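Local coordinates for putative metal binding protein (Coccidioides immitis, PDB 3CVG) that probably binds a metal ion or another small ligand between two lobes, as periplasmic-binding-protein relatives do, and carries a calcium ion in the crystal, at residues L22-N26 with G73-I79; A39-I43 with F54-W58; K142-L148 with L197-I202. All coordinates share one frame; numbering follows the deposited sequence.

In the fold
From the N terminus, strand 20-26 leads into helix 34-47, which turns back into strand 55-60; the packing of 39-43 on 54-58, interaction 2, closes this short loop. Helix 63-71 follows, and strand 77-80 then lines up beside strand 20-26 in interaction 1, whose longer loop encloses interaction 2 entirely. The two touch through strand 20-26, which lies between strands 55-60 and 77-80. Interaction 3 comes later in series, joining 142-148 to 197-202, about 37 Å from interaction 1 between centres. The contacts thus fall in two regions on opposite sides of the chain's centre, consistent with the two lobes of a periplasmic-binding-protein fold.

Interaction 1 (L22-N26 with G73-I79); sequences LRIGN and GIVDVGI
The guanidinium of Arg23 has the 73-76 turn along one face and at its edge: Val75 CA lies over the centre of that face, Ile74 O approaches the same side, with Gly73 O and, in plane though less surely placed, Asp76 OD1 at the edge. Arg23 NE donates to Asp76 OD2 at 3.0 Å, close to the guanidinium plane but 46° out of the carboxylate plane. The second arm of the salt bridge runs from Arg23 NH2 to Asp76 OD1. Arg23 NH1 reaches Gly73 O at 2.9 Å, tilted from the guanidinium plane; a bend at chi3 (-63°) curls the arginine over the turn to make this possible. Asp76 OD2 also takes the backbone N of Arg23 at 2.7 Å through its anti lone pair, so this one oxygen takes both the backbone N and the NE of the same arginine. Asp suits the place because its short side chain keeps the carboxylate close to its own backbone, whose N bonds to Arg23 O.

Beyond this turn the chains run as neighbouring parallel strands, 22-26 beside 77-79, as expected in the parallel part of a periplasmic-binding-protein lobe. Arg23 O receives Val77 N as well as Asp76 N, Val77 O receives Gly25 N at 3.0 Å, and Gly25 O receives Ile79 N. Gly25, with no side chain, gives Val75 room to lie against the strand, its CG1 3.9 Å from Gly25 N. On the face carrying Ile24 and Val77, the two branched side chains lie side by side, with Ile24 CG1 tight against Val77 CG2 at 3.4 Å; Leu22 CD1 reaches the same methyl from a crossing direction. Strand 234-241 continues the apolar packing through Leu239, which touches Val77 and Ile79. Gly73, with positive phi, closes the preceding helix 63-71 in a Schellman motif.

Interaction 2 (A39-I43 with F54-W58); sequences ADAFI and FKVAW
Ile43 lays its side chain along Val56, the two sliding past each other in opposite directions, and both CG1 and CD1 of the isoleucine come within 3.6 Å of Val56 CG2. This is alpha/beta packing: helix 34-47 lies against strand 55-60, the next strand along the chain, and their short segments run roughly antiparallel, at 155°, with axes 8.6 Å apart. The branched ends of Ile43 and Val56 suit the place because they can pass alongside each other between helix and strand. Ala39, one helical turn before Ile43, sets its CB 3.7 Å from Val56 CB, its single methyl letting the helix settle close to the strand.

Phe54 fills the other end. Its CG stands between its own backbone N and carbonyl carbon (chi1 64°), swinging the ring back toward the helix, where CE1 meets Ile43 CG1 at 3.7 Å. The ring of Phe42 crosses it, planes 67° apart, and brings CD2 to the edge of Phe54. Phe42 also meets Phe254 edge-to-face, so helix 248-259 continues the aromatic cluster, while Leu22 of strand 20-26 touches both Phe42 and Val56. The buried carbonyl oxygen Phe54 O, which has no polar partner in the model, faces the isoleucine methyl Ile43 CG2 at 3.3 Å.

Interaction 3 (K142-L148 with L197-I202); sequences KPPVRFL and LREYTI
Charge pairing joins Arg146 to Glu199: their side chains lie side by side, and Arg146 NE donates to Glu199 OE2 at 2.8 Å, from above the carboxylate plane. The other oxygen, Glu199 OE1, is hydrogen-bonded to His181 ND1, and Arg146 NH1 bonds to Thr178 O, so both groups are fixed from outside too. Backbone bonds run parallel-strand fashion, Tyr200 N to Arg146 O and Leu148 N to Tyr200 O. Thr201 adds its hydroxyl: with OG1 anti to the backbone N (chi1 -168°), it donates to Leu148 O at 2.8 Å. Where the chains spread apart, a water bridges them, accepting from Arg146 N and donating to Pro144 O and Arg198 O.

Apolar and flat groups do the rest. Pro143, after a cis peptide, places CB 3.5 Å above the centre of the Arg198 guanidinium, its ring offering a compact apolar surface to that flat cation. Phe147 meets Ile202 CG1 at its ring edge, CZ being 4.0 Å from it. Strand 147-149 lies between strands 180-182 and 200-204; helix 125-138 packs on Phe147 and Tyr200 through Met132, and helix 155-166 sets Trp164 edge-to-face with Phe147.

Interaction 1 (L22-N26 with G73-I79)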
loop_
_atom_site.group_PDB
_atom_site.type_symbol
_atom_site.label_atom_id
_atom_site.label_comp_id
_atom_site.label_asym_id
_atom_site.label_seq_id
_atom_site.Cartn_x
_atom_site.Cartn_y
_atom_site.Cartn_z
ATOM N N LEU A 22 -14.810 4.525 17.586
ATOM C CA LEU A 22 -13.670 3.893 16.926
ATOM C C LEU A 22 -13.175 4.750 15.767
ATOM O O LEU A 22 -13.867 4.919 14.761
ATOM C CB LEU A 22 -14.045 2.492 16.413
ATOM C CG LEU A 22 -12.937 1.704 15.689
ATOM C CD1 LEU A 22 -11.719 1.582 16.588
ATOM C CD2 LEU A 22 -13.446 0.326 15.295
ATOM N N ARG A 23 -11.968 5.290 15.924
ATOM C CA ARG A 23 -11.351 6.132 14.906
ATOM C C ARG A 23 -10.133 5.406 14.339
ATOM O O ARG A 23 -9.231 5.011 15.084
ATOM C CB ARG A 23 -10.929 7.462 15.524
ATOM C CG ARG A 23 -12.076 8.259 16.130
ATOM C CD ARG A 23 -11.539 9.314 17.075
ATOM N NE ARG A 23 -10.846 8.692 18.199
ATOM C CZ ARG A 23 -9.971 9.315 18.981
ATOM N NH1 ARG A 23 -9.674 10.589 18.766
ATOM N NH2 ARG A 23 -9.385 8.659 19.974
ATOM N N ILE A 24 -10.111 5.240 13.019
ATOM C CA ILE A 24 -9.023 4.537 12.347
ATOM C C ILE A 24 -8.276 5.423 11.356
ATOM O O ILE A 24 -8.886 6.058 10.496
ATOM C CB ILE A 24 -9.551 3.317 11.557
ATOM C CG1 ILE A 24 -10.483 2.478 12.430
ATOM C CG2 ILE A 24 -8.387 2.462 11.086
ATOM C CD1 ILE A 24 -11.228 1.401 11.659
ATOM N N GLY A 25 -6.953 5.456 11.482
ATOM C CA GLY A 25 -6.143 6.238 10.570
ATOM C C GLY A 25 -5.522 5.292 9.559
ATOM O O GLY A 25 -4.904 4.294 9.930
ATOM N N ASN A 26 -5.692 5.587 8.277
ATOM C CA ASN A 26 -5.139 4.730 7.238
ATOM C C ASN A 26 -5.129 5.454 5.908
ATOM O O ASN A 26 -5.735 6.514 5.761
ATOM C CB ASN A 26 -5.965 3.445 7.111
ATOM C CG ASN A 26 -5.474 2.543 5.987
ATOM O OD1 ASN A 26 -4.315 2.119 5.971
ATOM N ND2 ASN A 26 -6.355 2.252 5.037
ATOM N N GLY A 73 -3.393 11.043 20.022
ATOM C CA GLY A 73 -4.733 10.545 20.276
ATOM C C GLY A 73 -5.821 10.989 19.312
ATOM O O GLY A 73 -6.992 11.039 19.689
ATOM N N ILE A 74 -5.456 11.314 18.077
ATOM C CA ILE A 74 -6.451 11.734 17.096
ATOM C C ILE A 74 -7.247 10.518 16.631
ATOM O O ILE A 74 -8.441 10.617 16.333
ATOM C CB ILE A 74 -5.801 12.406 15.876
ATOM C CG1 ILE A 74 -4.983 13.625 16.326
ATOM C CG2 ILE A 74 -6.876 12.817 14.879
ATOM C CD1 ILE A 74 -5.785 14.674 17.074
ATOM N N VAL A 75 -6.574 9.372 16.567
ATOM C CA VAL A 75 -7.223 8.126 16.173
ATOM C C VAL A 75 -6.950 7.072 17.240
ATOM O O VAL A 75 -6.057 7.240 18.071
ATOM C CB VAL A 75 -6.708 7.612 14.808
ATOM C CG1 VAL A 75 -7.019 8.634 13.725
ATOM C CG2 VAL A 75 -5.212 7.333 14.882
ATOM N N ASP A 76 -7.722 5.992 17.220
ATOM C CA ASP A 76 -7.566 4.919 18.199
ATOM C C ASP A 76 -6.682 3.797 17.664
ATOM O O ASP A 76 -5.913 3.177 18.405
ATOM C CB ASP A 76 -8.938 4.359 18.567
ATOM C CG ASP A 76 -9.883 5.430 19.051
ATOM O OD1 ASP A 76 -9.612 6.014 20.122
ATOM O OD2 ASP A 76 -10.887 5.692 18.357
ATOM N N VAL A 77 -6.810 3.535 16.370
ATOM C CA VAL A 77 -6.023 2.501 15.723
ATOM C C VAL A 77 -5.521 3.013 14.389
ATOM O O VAL A 77 -5.970 4.050 13.901
ATOM C CB VAL A 77 -6.853 1.222 15.488
ATOM C CG1 VAL A 77 -7.162 0.552 16.816
ATOM C CG2 VAL A 77 -8.139 1.562 14.756
ATOM N N GLY A 78 -4.576 2.286 13.809
ATOM C CA GLY A 78 -4.040 2.683 12.527
ATOM C C GLY A 78 -3.546 1.484 11.757
ATOM O O GLY A 78 -2.866 0.615 12.305
ATOM N N ILE A 79 -3.913 1.417 10.486
ATOM C CA ILE A 79 -3.452 0.330 9.646
ATOM C C ILE A 79 -2.262 0.946 8.929
ATOM O O ILE A 79 -2.397 1.913 8.173
ATOM C CB ILE A 79 -4.524 -0.120 8.643
ATOM C CG1 ILE A 79 -5.750 -0.632 9.402
ATOM C CG2 ILE A 79 -3.966 -1.225 7.746
ATOM C CD1 ILE A 79 -6.857 -1.153 8.512
#

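Interaction 2 (A39-I43 with F54-W58)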
loop_
_atom_site.group_PDB
_atom_site.type_symbol
_atom_site.label_atom_id
_atom_site.label_comp_id
_atom_site.label_asym_id
_atom_site.label_seq_id
_atom_site.Cartn_x
_atom_site.Cartn_y
_atom_site.Cartn_z
ATOM N N ALA A 39 -15.342 -1.872 8.929
ATOM C CA ALA A 39 -16.086 -1.137 9.944
ATOM C C ALA A 39 -17.551 -1.565 10.032
ATOM O O ALA A 39 -18.085 -1.749 11.128
ATOM C CB ALA A 39 -15.989 0.360 9.671
ATOM N N ASP A 40 -18.201 -1.721 8.885
ATOM C CA ASP A 40 -19.600 -2.133 8.871
ATOM C C ASP A 40 -19.754 -3.549 9.409
ATOM O O ASP A 40 -20.790 -3.894 9.981
ATOM C CB ASP A 40 -20.179 -2.059 7.450
ATOM C CG ASP A 40 -20.427 -0.632 6.990
ATOM O OD1 ASP A 40 -20.474 0.272 7.855
ATOM O OD2 ASP A 40 -20.586 -0.415 5.768
ATOM N N ALA A 41 -18.720 -4.365 9.228
ATOM C CA ALA A 41 -18.747 -5.747 9.698
ATOM C C ALA A 41 -18.477 -5.832 11.200
ATOM O O ALA A 41 -19.008 -6.710 11.885
ATOM C CB ALA A 41 -17.727 -6.578 8.935
ATOM N N PHE A 42 -17.646 -4.927 11.708
ATOM C CA PHE A 42 -17.335 -4.907 13.132
ATOM C C PHE A 42 -18.537 -4.360 13.893
ATOM O O PHE A 42 -18.994 -4.967 14.861
ATOM C CB PHE A 42 -16.111 -4.029 13.409
ATOM C CG PHE A 42 -15.760 -3.920 14.870
ATOM C CD1 PHE A 42 -15.375 -5.046 15.594
ATOM C CD2 PHE A 42 -15.805 -2.689 15.520
ATOM C CE1 PHE A 42 -15.038 -4.951 16.943
ATOM C CE2 PHE A 42 -15.469 -2.583 16.870
ATOM C CZ PHE A 42 -15.085 -3.714 17.582
ATOM N N ILE A 43 -19.037 -3.204 13.460
ATOM C CA ILE A 43 -20.202 -2.601 14.094
ATOM C C ILE A 43 -21.301 -3.654 14.089
ATOM O O ILE A 43 -22.052 -3.801 15.053
ATOM C CB ILE A 43 -20.724 -1.382 13.307
ATOM C CG1 ILE A 43 -19.658 -0.291 13.239
ATOM C CG2 ILE A 43 -21.980 -0.845 13.972
ATOM C CD1 ILE A 43 -20.043 0.876 12.347
ATOM N N PHE A 54 -23.018 1.985 17.238
ATOM C CA PHE A 54 -21.959 2.989 17.212
ATOM C C PHE A 54 -21.371 3.122 15.808
ATOM O O PHE A 54 -21.473 2.202 14.992
ATOM C CB PHE A 54 -20.862 2.608 18.209
ATOM C CG PHE A 54 -20.151 1.334 17.865
ATOM C CD1 PHE A 54 -19.046 1.347 17.020
ATOM C CD2 PHE A 54 -20.605 0.114 18.357
ATOM C CE1 PHE A 54 -18.401 0.168 16.670
ATOM C CE2 PHE A 54 -19.967 -1.073 18.013
ATOM C CZ PHE A 54 -18.862 -1.048 17.167
ATOM N N LYS A 55 -20.759 4.273 15.534
ATOM C CA LYS A 55 -20.150 4.545 14.235
ATOM C C LYS A 55 -18.635 4.378 14.289
ATOM O O LYS A 55 -18.035 4.365 15.365
ATOM C CB LYS A 55 -20.484 5.970 13.780
ATOM C CG LYS A 55 -21.941 6.182 13.422
ATOM C CD LYS A 55 -22.294 7.660 13.383
ATOM C CE LYS A 55 -23.781 7.850 13.120
ATOM N NZ LYS A 55 -24.212 9.265 13.310
ATOM N N VAL A 56 -18.026 4.253 13.114
ATOM C CA VAL A 56 -16.581 4.100 12.995
ATOM C C VAL A 56 -16.074 5.127 11.990
ATOM O O VAL A 56 -16.431 5.082 10.811
ATOM C CB VAL A 56 -16.205 2.687 12.497
ATOM C CG1 VAL A 56 -14.695 2.584 12.297
ATOM C CG2 VAL A 56 -16.685 1.639 13.492
ATOM N N ALA A 57 -15.245 6.052 12.459
ATOM C CA ALA A 57 -14.706 7.095 11.597
ATOM C C ALA A 57 -13.320 6.746 11.073
ATOM O O ALA A 57 -12.481 6.212 11.805
ATOM C CB ALA A 57 -14.662 8.426 12.348
ATOM N N TRP A 58 -13.094 7.052 9.797
ATOM C CA TRP A 58 -11.819 6.794 9.140
ATOM C C TRP A 58 -11.099 8.091 8.785
ATOM O O TRP A 58 -11.624 8.928 8.053
ATOM C CB TRP A 58 -12.026 5.960 7.864
ATOM C CG TRP A 58 -10.854 6.026 6.909
ATOM C CD1 TRP A 58 -9.531 5.865 7.220
ATOM C CD2 TRP A 58 -10.898 6.312 5.501
ATOM N NE1 TRP A 58 -8.755 6.038 6.100
ATOM C CE2 TRP A 58 -9.566 6.315 5.031
ATOM C CE3 TRP A 58 -11.934 6.569 4.594
ATOM C CZ2 TRP A 58 -9.241 6.568 3.692
ATOM C CZ3 TRP A 58 -11.610 6.819 3.260
ATOM C CH2 TRP A 58 -10.274 6.815 2.825
#

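Interaction 3 (K142-L148 with L197-I202)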
loop_
_atom_site.group_PDB
_atom_site.type_symbol
_atom_site.label_atom_id
_atom_site.label_comp_id
_atom_site.label_asym_id
_atom_site.label_seq_id
_atom_site.Cartn_x
_atom_site.Cartn_y
_atom_site.Cartn_z
ATOM N N LYS A 142 13.775 3.191 -28.178
ATOM C CA LYS A 142 12.510 3.754 -28.607
ATOM C C LYS A 142 11.353 2.944 -28.035
ATOM O O LYS A 142 11.149 1.792 -28.399
ATOM C CB LYS A 142 12.415 3.795 -30.134
ATOM C CG LYS A 142 11.297 4.708 -30.629
ATOM C CD LYS A 142 11.435 6.097 -29.998
ATOM C CE LYS A 142 10.088 6.651 -29.564
ATOM N NZ LYS A 142 10.236 7.921 -28.812
ATOM N N PRO A 143 10.594 3.540 -27.106
ATOM C CA PRO A 143 10.831 4.907 -26.629
ATOM C C PRO A 143 11.961 4.926 -25.596
ATOM O O PRO A 143 12.512 3.882 -25.251
ATOM C CB PRO A 143 9.485 5.283 -26.026
ATOM C CG PRO A 143 9.039 3.974 -25.420
ATOM C CD PRO A 143 9.364 2.978 -26.514
ATOM N N PRO A 144 12.348 6.117 -25.115
ATOM C CA PRO A 144 13.425 6.113 -24.122
ATOM C C PRO A 144 12.916 5.478 -22.825
ATOM O O PRO A 144 11.719 5.518 -22.535
ATOM C CB PRO A 144 13.751 7.597 -23.961
ATOM C CG PRO A 144 12.423 8.250 -24.183
ATOM C CD PRO A 144 11.869 7.487 -25.373
ATOM N N VAL A 145 13.819 4.875 -22.060
ATOM C CA VAL A 145 13.434 4.249 -20.801
ATOM C C VAL A 145 13.289 5.326 -19.727
ATOM O O VAL A 145 14.252 6.023 -19.412
ATOM C CB VAL A 145 14.495 3.228 -20.349
ATOM C CG1 VAL A 145 14.146 2.669 -18.975
ATOM C CG2 VAL A 145 14.592 2.103 -21.374
ATOM N N ARG A 146 12.076 5.480 -19.204
ATOM C CA ARG A 146 11.800 6.449 -18.146
ATOM C C ARG A 146 11.029 5.744 -17.018
ATOM O O ARG A 146 10.306 4.775 -17.262
ATOM C CB ARG A 146 11.002 7.640 -18.701
ATOM C CG ARG A 146 11.812 8.513 -19.688
ATOM C CD ARG A 146 10.943 9.561 -20.365
ATOM N NE ARG A 146 10.301 10.461 -19.406
ATOM C CZ ARG A 146 10.932 11.431 -18.751
ATOM N NH1 ARG A 146 12.231 11.636 -18.947
ATOM N NH2 ARG A 146 10.261 12.207 -17.915
ATOM N N PHE A 147 11.212 6.215 -15.786
ATOM C CA PHE A 147 10.547 5.627 -14.622
ATOM C C PHE A 147 9.747 6.700 -13.890
ATOM O O PHE A 147 10.312 7.729 -13.506
ATOM C CB PHE A 147 11.586 5.043 -13.660
ATOM C CG PHE A 147 10.985 4.401 -12.452
ATOM C CD1 PHE A 147 10.599 3.066 -12.481
ATOM C CD2 PHE A 147 10.752 5.143 -11.298
ATOM C CE1 PHE A 147 9.994 2.479 -11.378
ATOM C CE2 PHE A 147 10.144 4.555 -10.190
ATOM C CZ PHE A 147 9.770 3.223 -10.239
ATOM N N LEU A 148 8.454 6.449 -13.680
ATOM C CA LEU A 148 7.586 7.414 -12.999
ATOM C C LEU A 148 7.512 7.216 -11.487
ATOM O O LEU A 148 7.121 6.152 -10.991
ATOM C CB LEU A 148 6.163 7.379 -13.586
ATOM C CG LEU A 148 5.197 8.522 -13.214
ATOM C CD1 LEU A 148 4.170 8.684 -14.321
ATOM C CD2 LEU A 148 4.491 8.272 -11.866
ATOM N N LEU A 197 2.336 7.848 -21.047
ATOM C CA LEU A 197 3.666 8.334 -21.387
ATOM C C LEU A 197 4.641 7.231 -21.763
ATOM O O LEU A 197 5.782 7.513 -22.115
ATOM C CB LEU A 197 4.242 9.114 -20.206
ATOM C CG LEU A 197 3.459 10.341 -19.750
ATOM C CD1 LEU A 197 3.881 10.692 -18.335
ATOM C CD2 LEU A 197 3.696 11.508 -20.713
ATOM N N ARG A 198 4.191 5.981 -21.681
ATOM C CA ARG A 198 5.038 4.830 -21.984
ATOM C C ARG A 198 6.243 4.743 -21.044
ATOM O O ARG A 198 7.383 4.609 -21.487
ATOM C CB ARG A 198 5.517 4.874 -23.441
ATOM C CG ARG A 198 4.390 4.743 -24.456
ATOM C CD ARG A 198 4.934 4.731 -25.877
ATOM N NE ARG A 198 5.451 6.043 -26.250
ATOM C CZ ARG A 198 6.212 6.274 -27.312
ATOM N NH1 ARG A 198 6.554 5.274 -28.119
ATOM N NH2 ARG A 198 6.630 7.506 -27.568
ATOM N N GLU A 199 5.983 4.819 -19.743
ATOM C CA GLU A 199 7.048 4.734 -18.754
ATOM C C GLU A 199 6.810 3.556 -17.819
ATOM O O GLU A 199 5.680 3.070 -17.671
ATOM C CB GLU A 199 7.112 6.023 -17.924
ATOM C CG GLU A 199 7.207 7.294 -18.751
ATOM C CD GLU A 199 7.283 8.562 -17.914
ATOM O OE1 GLU A 199 6.844 8.564 -16.738
ATOM O OE2 GLU A 199 7.769 9.576 -18.447
ATOM N N TYR A 200 7.884 3.084 -17.201
ATOM C CA TYR A 200 7.779 2.007 -16.235
ATOM C C TYR A 200 7.445 2.687 -14.915
ATOM O O TYR A 200 7.748 3.871 -14.727
ATOM C CB TYR A 200 9.111 1.279 -16.079
ATOM C CG TYR A 200 9.559 0.511 -17.303
ATOM C CD1 TYR A 200 9.411 -0.875 -17.377
ATOM C CD2 TYR A 200 10.170 1.167 -18.372
ATOM C CE1 TYR A 200 9.868 -1.595 -18.488
ATOM C CE2 TYR A 200 10.633 0.460 -19.484
ATOM C CZ TYR A 200 10.481 -0.923 -19.536
ATOM O OH TYR A 200 10.957 -1.620 -20.629
ATOM N N THR A 201 6.803 1.955 -14.014
ATOM C CA THR A 201 6.479 2.508 -12.714
ATOM C C THR A 201 6.074 1.412 -11.745
ATOM O O THR A 201 5.626 0.340 -12.155
ATOM C CB THR A 201 5.314 3.521 -12.795
ATOM O OG1 THR A 201 5.230 4.236 -11.562
ATOM C CG2 THR A 201 3.978 2.798 -13.028
ATOM N N ILE A 202 6.265 1.679 -10.458
ATOM C CA ILE A 202 5.846 0.741 -9.429
ATOM C C ILE A 202 4.477 1.273 -9.043
ATOM O O ILE A 202 4.313 2.476 -8.825
ATOM C CB ILE A 202 6.786 0.761 -8.207
ATOM C CG1 ILE A 202 8.095 0.035 -8.552
ATOM C CG2 ILE A 202 6.104 0.128 -7.005
ATOM C CD1 ILE A 202 7.955 -1.468 -8.776
HETATM O O HOH W 1 10.228 3.804 -20.767
HETATM O O HOH W 2 9.056 6.890 -22.430
HETATM O O HOH W 3 6.536 4.376 -8.715
#